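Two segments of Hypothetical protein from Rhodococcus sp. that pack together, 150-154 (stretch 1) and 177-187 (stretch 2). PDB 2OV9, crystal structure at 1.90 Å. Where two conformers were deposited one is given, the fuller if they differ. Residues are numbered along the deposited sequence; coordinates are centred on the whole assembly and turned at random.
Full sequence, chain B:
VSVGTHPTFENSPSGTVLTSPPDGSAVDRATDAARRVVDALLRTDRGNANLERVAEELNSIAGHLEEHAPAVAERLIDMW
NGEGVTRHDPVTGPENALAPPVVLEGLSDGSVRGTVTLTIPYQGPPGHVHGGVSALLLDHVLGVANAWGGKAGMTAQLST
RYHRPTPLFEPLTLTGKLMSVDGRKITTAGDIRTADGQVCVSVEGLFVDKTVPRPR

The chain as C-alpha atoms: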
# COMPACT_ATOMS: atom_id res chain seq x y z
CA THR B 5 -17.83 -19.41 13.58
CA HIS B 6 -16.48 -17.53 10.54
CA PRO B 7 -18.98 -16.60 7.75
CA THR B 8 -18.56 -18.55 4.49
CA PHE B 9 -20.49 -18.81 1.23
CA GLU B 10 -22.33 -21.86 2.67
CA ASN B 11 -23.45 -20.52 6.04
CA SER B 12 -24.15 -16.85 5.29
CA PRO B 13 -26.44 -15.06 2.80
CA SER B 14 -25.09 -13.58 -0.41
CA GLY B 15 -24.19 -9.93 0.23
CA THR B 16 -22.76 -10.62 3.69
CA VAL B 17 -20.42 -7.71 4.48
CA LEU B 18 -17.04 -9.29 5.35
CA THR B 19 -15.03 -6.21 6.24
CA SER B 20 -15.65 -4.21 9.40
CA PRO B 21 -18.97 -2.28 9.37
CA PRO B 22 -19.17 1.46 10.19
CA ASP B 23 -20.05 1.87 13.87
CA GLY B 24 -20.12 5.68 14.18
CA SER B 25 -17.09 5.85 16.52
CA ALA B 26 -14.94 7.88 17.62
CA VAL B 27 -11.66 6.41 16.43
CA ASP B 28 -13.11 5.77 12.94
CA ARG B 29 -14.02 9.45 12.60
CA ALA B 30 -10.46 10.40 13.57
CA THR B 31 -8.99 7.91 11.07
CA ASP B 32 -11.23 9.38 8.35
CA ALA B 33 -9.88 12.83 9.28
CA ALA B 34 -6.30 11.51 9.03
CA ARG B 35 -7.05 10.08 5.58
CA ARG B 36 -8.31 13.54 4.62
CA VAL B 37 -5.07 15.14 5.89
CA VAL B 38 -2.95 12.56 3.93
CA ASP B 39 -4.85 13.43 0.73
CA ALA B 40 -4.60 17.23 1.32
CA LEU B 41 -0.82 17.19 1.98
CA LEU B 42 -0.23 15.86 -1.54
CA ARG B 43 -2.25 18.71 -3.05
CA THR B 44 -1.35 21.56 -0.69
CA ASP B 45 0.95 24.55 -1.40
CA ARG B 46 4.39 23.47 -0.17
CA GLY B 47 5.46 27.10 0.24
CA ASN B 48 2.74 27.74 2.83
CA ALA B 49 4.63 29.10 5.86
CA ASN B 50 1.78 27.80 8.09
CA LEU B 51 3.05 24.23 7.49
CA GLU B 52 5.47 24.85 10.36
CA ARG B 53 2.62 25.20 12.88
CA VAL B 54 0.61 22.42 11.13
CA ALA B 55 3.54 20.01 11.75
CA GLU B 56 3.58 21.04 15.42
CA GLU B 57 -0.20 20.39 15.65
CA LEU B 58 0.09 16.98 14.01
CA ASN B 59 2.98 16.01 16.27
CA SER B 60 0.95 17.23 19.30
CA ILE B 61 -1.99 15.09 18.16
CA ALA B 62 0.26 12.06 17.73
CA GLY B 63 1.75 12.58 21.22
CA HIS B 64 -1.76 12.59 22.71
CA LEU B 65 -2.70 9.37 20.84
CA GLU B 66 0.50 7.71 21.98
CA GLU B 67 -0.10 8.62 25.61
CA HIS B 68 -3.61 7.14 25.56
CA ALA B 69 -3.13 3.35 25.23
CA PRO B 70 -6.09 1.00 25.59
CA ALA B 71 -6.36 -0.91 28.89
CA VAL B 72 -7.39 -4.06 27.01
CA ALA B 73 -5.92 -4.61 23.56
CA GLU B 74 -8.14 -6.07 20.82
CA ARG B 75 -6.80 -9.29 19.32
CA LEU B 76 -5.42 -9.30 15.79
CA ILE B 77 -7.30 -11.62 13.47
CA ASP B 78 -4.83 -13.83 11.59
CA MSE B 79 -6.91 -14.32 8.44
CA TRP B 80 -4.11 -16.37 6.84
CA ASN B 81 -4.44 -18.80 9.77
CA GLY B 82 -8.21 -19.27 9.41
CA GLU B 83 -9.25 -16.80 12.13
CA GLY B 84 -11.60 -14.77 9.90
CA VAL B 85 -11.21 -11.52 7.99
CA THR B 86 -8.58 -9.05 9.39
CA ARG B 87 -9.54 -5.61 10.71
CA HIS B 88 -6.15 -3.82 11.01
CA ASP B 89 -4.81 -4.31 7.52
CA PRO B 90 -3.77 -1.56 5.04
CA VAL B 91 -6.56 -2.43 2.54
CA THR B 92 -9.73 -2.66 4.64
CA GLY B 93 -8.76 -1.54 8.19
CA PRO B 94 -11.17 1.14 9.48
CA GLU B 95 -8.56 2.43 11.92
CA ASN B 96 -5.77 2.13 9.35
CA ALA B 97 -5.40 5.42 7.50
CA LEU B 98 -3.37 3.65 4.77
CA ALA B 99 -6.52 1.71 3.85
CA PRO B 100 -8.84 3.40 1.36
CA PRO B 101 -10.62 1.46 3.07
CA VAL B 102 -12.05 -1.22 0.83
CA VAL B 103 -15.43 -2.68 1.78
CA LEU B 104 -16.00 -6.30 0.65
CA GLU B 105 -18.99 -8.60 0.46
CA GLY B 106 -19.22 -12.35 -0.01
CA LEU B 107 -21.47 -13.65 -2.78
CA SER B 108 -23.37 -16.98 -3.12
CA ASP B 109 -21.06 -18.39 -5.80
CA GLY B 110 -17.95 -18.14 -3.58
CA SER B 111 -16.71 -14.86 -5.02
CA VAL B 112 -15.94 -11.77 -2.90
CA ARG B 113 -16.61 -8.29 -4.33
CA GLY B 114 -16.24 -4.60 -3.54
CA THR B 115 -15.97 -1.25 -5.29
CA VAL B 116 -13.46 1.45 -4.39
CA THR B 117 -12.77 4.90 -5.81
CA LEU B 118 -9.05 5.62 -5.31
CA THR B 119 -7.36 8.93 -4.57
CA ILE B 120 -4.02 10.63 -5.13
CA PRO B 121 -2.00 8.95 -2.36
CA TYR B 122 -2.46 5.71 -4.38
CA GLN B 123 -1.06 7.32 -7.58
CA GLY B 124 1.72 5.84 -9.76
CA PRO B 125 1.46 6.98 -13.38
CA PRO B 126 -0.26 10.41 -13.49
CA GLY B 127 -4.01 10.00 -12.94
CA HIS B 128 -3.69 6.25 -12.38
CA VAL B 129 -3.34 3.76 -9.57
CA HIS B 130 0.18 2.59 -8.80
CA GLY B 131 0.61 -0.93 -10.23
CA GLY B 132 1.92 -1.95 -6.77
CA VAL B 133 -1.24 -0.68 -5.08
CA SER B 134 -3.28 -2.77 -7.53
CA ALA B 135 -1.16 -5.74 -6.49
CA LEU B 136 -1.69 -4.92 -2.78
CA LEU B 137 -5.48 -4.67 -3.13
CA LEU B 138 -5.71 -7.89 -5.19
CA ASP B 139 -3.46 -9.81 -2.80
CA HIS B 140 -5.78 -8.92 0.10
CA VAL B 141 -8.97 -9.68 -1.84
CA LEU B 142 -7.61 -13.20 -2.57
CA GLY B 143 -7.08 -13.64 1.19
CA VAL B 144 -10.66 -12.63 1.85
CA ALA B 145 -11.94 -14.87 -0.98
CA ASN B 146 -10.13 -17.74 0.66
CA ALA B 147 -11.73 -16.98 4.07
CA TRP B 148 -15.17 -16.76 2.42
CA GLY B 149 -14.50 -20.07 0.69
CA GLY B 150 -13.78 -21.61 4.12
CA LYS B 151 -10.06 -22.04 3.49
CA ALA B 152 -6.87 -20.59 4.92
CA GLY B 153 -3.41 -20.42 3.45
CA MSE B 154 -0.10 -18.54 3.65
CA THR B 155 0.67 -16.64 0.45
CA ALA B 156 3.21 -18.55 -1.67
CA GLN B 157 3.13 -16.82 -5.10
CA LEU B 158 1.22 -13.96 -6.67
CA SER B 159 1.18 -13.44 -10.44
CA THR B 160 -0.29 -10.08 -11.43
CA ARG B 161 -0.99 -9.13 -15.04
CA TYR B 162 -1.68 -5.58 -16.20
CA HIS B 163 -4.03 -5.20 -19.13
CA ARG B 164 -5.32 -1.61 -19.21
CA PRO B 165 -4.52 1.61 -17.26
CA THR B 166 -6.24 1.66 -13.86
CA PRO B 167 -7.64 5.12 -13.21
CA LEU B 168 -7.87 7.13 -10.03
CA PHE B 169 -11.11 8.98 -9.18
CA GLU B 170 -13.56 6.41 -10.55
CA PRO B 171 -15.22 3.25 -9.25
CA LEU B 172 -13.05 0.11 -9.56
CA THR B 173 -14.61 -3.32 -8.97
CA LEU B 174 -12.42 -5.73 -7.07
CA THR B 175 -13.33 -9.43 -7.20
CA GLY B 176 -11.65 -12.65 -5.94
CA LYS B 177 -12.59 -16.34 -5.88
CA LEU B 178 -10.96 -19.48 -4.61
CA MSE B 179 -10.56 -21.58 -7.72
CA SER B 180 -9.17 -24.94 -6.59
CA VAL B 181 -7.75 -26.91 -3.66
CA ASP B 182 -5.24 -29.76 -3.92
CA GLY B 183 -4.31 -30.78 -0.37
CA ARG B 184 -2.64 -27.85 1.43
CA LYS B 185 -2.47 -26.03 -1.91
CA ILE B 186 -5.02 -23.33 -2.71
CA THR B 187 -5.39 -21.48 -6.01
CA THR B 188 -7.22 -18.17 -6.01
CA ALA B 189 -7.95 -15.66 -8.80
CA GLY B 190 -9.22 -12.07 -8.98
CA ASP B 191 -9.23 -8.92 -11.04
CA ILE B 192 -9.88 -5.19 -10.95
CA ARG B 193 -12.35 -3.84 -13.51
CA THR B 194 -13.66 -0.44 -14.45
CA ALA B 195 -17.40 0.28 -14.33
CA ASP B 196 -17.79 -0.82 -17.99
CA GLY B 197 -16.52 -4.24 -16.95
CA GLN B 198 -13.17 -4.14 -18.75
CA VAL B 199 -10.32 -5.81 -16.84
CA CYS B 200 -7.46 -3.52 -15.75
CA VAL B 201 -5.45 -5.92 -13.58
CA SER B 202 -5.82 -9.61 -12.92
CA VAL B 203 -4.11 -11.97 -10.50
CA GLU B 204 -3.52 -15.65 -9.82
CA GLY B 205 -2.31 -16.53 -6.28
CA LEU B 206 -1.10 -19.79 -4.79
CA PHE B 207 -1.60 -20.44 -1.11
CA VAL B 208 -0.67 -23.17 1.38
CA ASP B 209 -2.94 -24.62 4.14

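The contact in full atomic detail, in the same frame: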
# COMPACT_ATOMS: atom_id res chain seq x y z
N GLY B 150 -14.01 -20.69 3.01
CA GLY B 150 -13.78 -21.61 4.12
C GLY B 150 -12.39 -22.22 4.15
O GLY B 150 -12.18 -23.29 4.76
N LYS B 151 -11.43 -21.56 3.51
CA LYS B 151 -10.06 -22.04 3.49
C LYS B 151 -9.08 -20.99 4.02
O LYS B 151 -9.41 -19.82 4.16
CB LYS B 151 -9.66 -22.49 2.08
CG LYS B 151 -10.20 -23.86 1.66
CD LYS B 151 -9.54 -25.03 2.43
CE LYS B 151 -8.13 -25.37 1.91
NZ LYS B 151 -7.40 -26.43 2.72
N ALA B 152 -7.88 -21.44 4.33
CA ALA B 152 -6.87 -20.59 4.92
C ALA B 152 -5.57 -21.03 4.32
O ALA B 152 -5.31 -22.22 4.26
CB ALA B 152 -6.82 -20.82 6.43
N GLY B 153 -4.76 -20.08 3.89
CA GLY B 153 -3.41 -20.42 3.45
C GLY B 153 -2.48 -19.24 3.46
O GLY B 153 -2.92 -18.11 3.22
N MSE B 154 -1.21 -19.50 3.78
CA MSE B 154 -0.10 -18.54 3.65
C MSE B 154 0.13 -18.23 2.19
O MSE B 154 0.10 -19.15 1.36
CB MSE B 154 1.19 -19.17 4.17
CG MSE B 154 1.52 -18.95 5.61
SE MSE B 154 3.37 -19.52 5.88
CE MSE B 154 4.30 -17.97 5.14
N LYS B 177 -11.92 -15.06 -6.09
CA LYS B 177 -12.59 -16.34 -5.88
C LYS B 177 -11.57 -17.46 -5.77
O LYS B 177 -10.63 -17.53 -6.54
CB LYS B 177 -13.58 -16.63 -7.01
CG LYS B 177 -14.39 -17.91 -6.80
CD LYS B 177 -15.49 -18.05 -7.85
CE LYS B 177 -16.14 -19.39 -7.72
NZ LYS B 177 -17.29 -19.52 -8.64
N LEU B 178 -11.77 -18.31 -4.77
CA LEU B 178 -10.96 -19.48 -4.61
C LEU B 178 -11.34 -20.37 -5.79
O LEU B 178 -12.53 -20.57 -6.06
CB LEU B 178 -11.29 -20.19 -3.29
CG LEU B 178 -10.51 -21.44 -2.91
CD1 LEU B 178 -10.47 -21.59 -1.39
CD2 LEU B 178 -11.10 -22.69 -3.55
N MSE B 179 -10.33 -20.86 -6.48
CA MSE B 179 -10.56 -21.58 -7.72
C MSE B 179 -10.42 -23.09 -7.56
O MSE B 179 -11.22 -23.84 -8.10
CB MSE B 179 -9.63 -21.06 -8.82
CG MSE B 179 -9.78 -19.58 -9.06
SE MSE B 179 -11.56 -19.11 -9.73
CE MSE B 179 -11.40 -19.92 -11.51
N SER B 180 -9.39 -23.52 -6.82
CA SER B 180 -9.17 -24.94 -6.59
C SER B 180 -8.39 -25.20 -5.30
O SER B 180 -7.69 -24.31 -4.80
CB SER B 180 -8.41 -25.55 -7.76
OG SER B 180 -7.12 -24.98 -7.85
N VAL B 181 -8.54 -26.41 -4.77
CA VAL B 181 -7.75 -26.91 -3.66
C VAL B 181 -7.17 -28.28 -4.03
O VAL B 181 -7.88 -29.17 -4.51
CB VAL B 181 -8.59 -27.07 -2.36
CG1 VAL B 181 -7.69 -27.43 -1.17
CG2 VAL B 181 -9.38 -25.82 -2.05
N ASP B 182 -5.87 -28.45 -3.79
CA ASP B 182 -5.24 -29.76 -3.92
C ASP B 182 -4.39 -29.97 -2.67
O ASP B 182 -3.23 -29.57 -2.62
CB ASP B 182 -4.37 -29.82 -5.19
CG ASP B 182 -3.97 -31.25 -5.58
OD1 ASP B 182 -4.05 -32.18 -4.74
OD2 ASP B 182 -3.55 -31.44 -6.75
N GLY B 183 -4.99 -30.58 -1.65
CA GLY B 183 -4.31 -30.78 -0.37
C GLY B 183 -4.16 -29.48 0.40
O GLY B 183 -5.16 -28.82 0.71
N ARG B 184 -2.92 -29.11 0.73
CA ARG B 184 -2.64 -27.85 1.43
C ARG B 184 -2.66 -26.68 0.44
O ARG B 184 -2.72 -25.51 0.84
CB ARG B 184 -1.30 -27.92 2.18
CG ARG B 184 -1.18 -29.04 3.21
CD ARG B 184 0.22 -29.09 3.85
NE ARG B 184 0.62 -30.47 4.18
CZ ARG B 184 1.69 -30.81 4.90
NH1 ARG B 184 2.50 -29.88 5.40
NH2 ARG B 184 1.96 -32.09 5.13
N LYS B 185 -2.66 -27.00 -0.85
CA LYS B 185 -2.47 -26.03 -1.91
C LYS B 185 -3.78 -25.40 -2.40
O LYS B 185 -4.69 -26.09 -2.87
CB LYS B 185 -1.69 -26.65 -3.07
CG LYS B 185 -0.39 -27.32 -2.61
CD LYS B 185 0.65 -27.40 -3.72
CE LYS B 185 2.06 -27.15 -3.16
NZ LYS B 185 3.16 -27.75 -3.98
N ILE B 186 -3.85 -24.08 -2.30
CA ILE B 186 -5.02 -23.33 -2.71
C ILE B 186 -4.66 -22.43 -3.88
O ILE B 186 -3.62 -21.77 -3.85
CB ILE B 186 -5.57 -22.48 -1.56
CG1 ILE B 186 -5.99 -23.40 -0.41
CG2 ILE B 186 -6.74 -21.60 -2.05
CD1 ILE B 186 -5.58 -22.89 0.96
N THR B 187 -5.51 -22.43 -4.91
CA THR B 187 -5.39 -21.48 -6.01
C THR B 187 -6.56 -20.53 -6.00
O THR B 187 -7.73 -20.96 -5.96
CB THR B 187 -5.36 -22.18 -7.38
OG1 THR B 187 -4.16 -22.96 -7.48
CG2 THR B 187 -5.35 -21.16 -8.51

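The contact is a small apolar packing of an extended segment against one side of a beta hairpin, made chiefly by the side chain of Lys 151 lying across Leu 178, Val 181 and Ile 186, with no hydrogen bond or salt bridge between the stretches. It buries 227 Å², both sides summed.

Stretch 2 supplies the hairpin. Its strands, 177-182 and 185-187, are joined by a type II' turn from Asp 182 to Lys 185, and the pairing is closed near the turn by Asp 182 N to Lys 185 O (2.8 Å) and Lys 185 N to Asp 182 O (3.2 Å). Farther along, Thr 187 N bonds to Ser 180 O (2.9 Å), while Thr 187 O accepts from both Met 179 N (2.7 Å) and Ser 180 N (3.2 Å). Gly 183 occupies the turn with phi/psi of 72/-122, a positive phi that glycine tolerates easily.

Stretch 1 begins as a helix ends: Gly 150, also at positive phi, completes a Schellman motif, and the chain then runs extended through Lys 151, Ala 152 and Gly 153. The backbones stay well apart, the nearest CA pair being Gly 153 CA and Ile 186 CA at 7.0 Å, so side chains fill the space between them.

Lys 151 points toward the hairpin and has 92 Å² covered, the largest share of any residue here. Three successive m rotamers, at chi1 to chi3, curl its chain before a t at chi4. Its CB lies 3.7 Å from Leu 178 CD1, and its CE is 3.7 Å from both Val 181 CG1 and Ile 186 CD1. The methylenes thus act as a hydrophobic strip, while the amino group is carried toward the turn. There Lys 151 NZ is 3.8 Å from Gly 183 O, a proximity that places the charge near a polar carbonyl without forming a hydrogen bond.

Ile 186 is the main hairpin partner, with 55 Å² covered. Its CB points toward stretch 1, and CD1 reaches both the lysine chain and the backbone beyond it: Ile 186 CD1 is 3.4 Å from Ala 152 O and 4.1 Å from Gly 153 CA. Both are van der Waals contacts, since a methyl group offers the carbonyl no conventional donor. The absence of a side chain at Gly 153 makes room for this approach; an ideally placed CB there would lie 3.0 Å from Ile 186 CD1, a tight fit. Ala 152 points its CB away, contributing through its backbone; the CB of selenomethionine Met 154 points sideways, and the end of its side chain leads away from the hairpin.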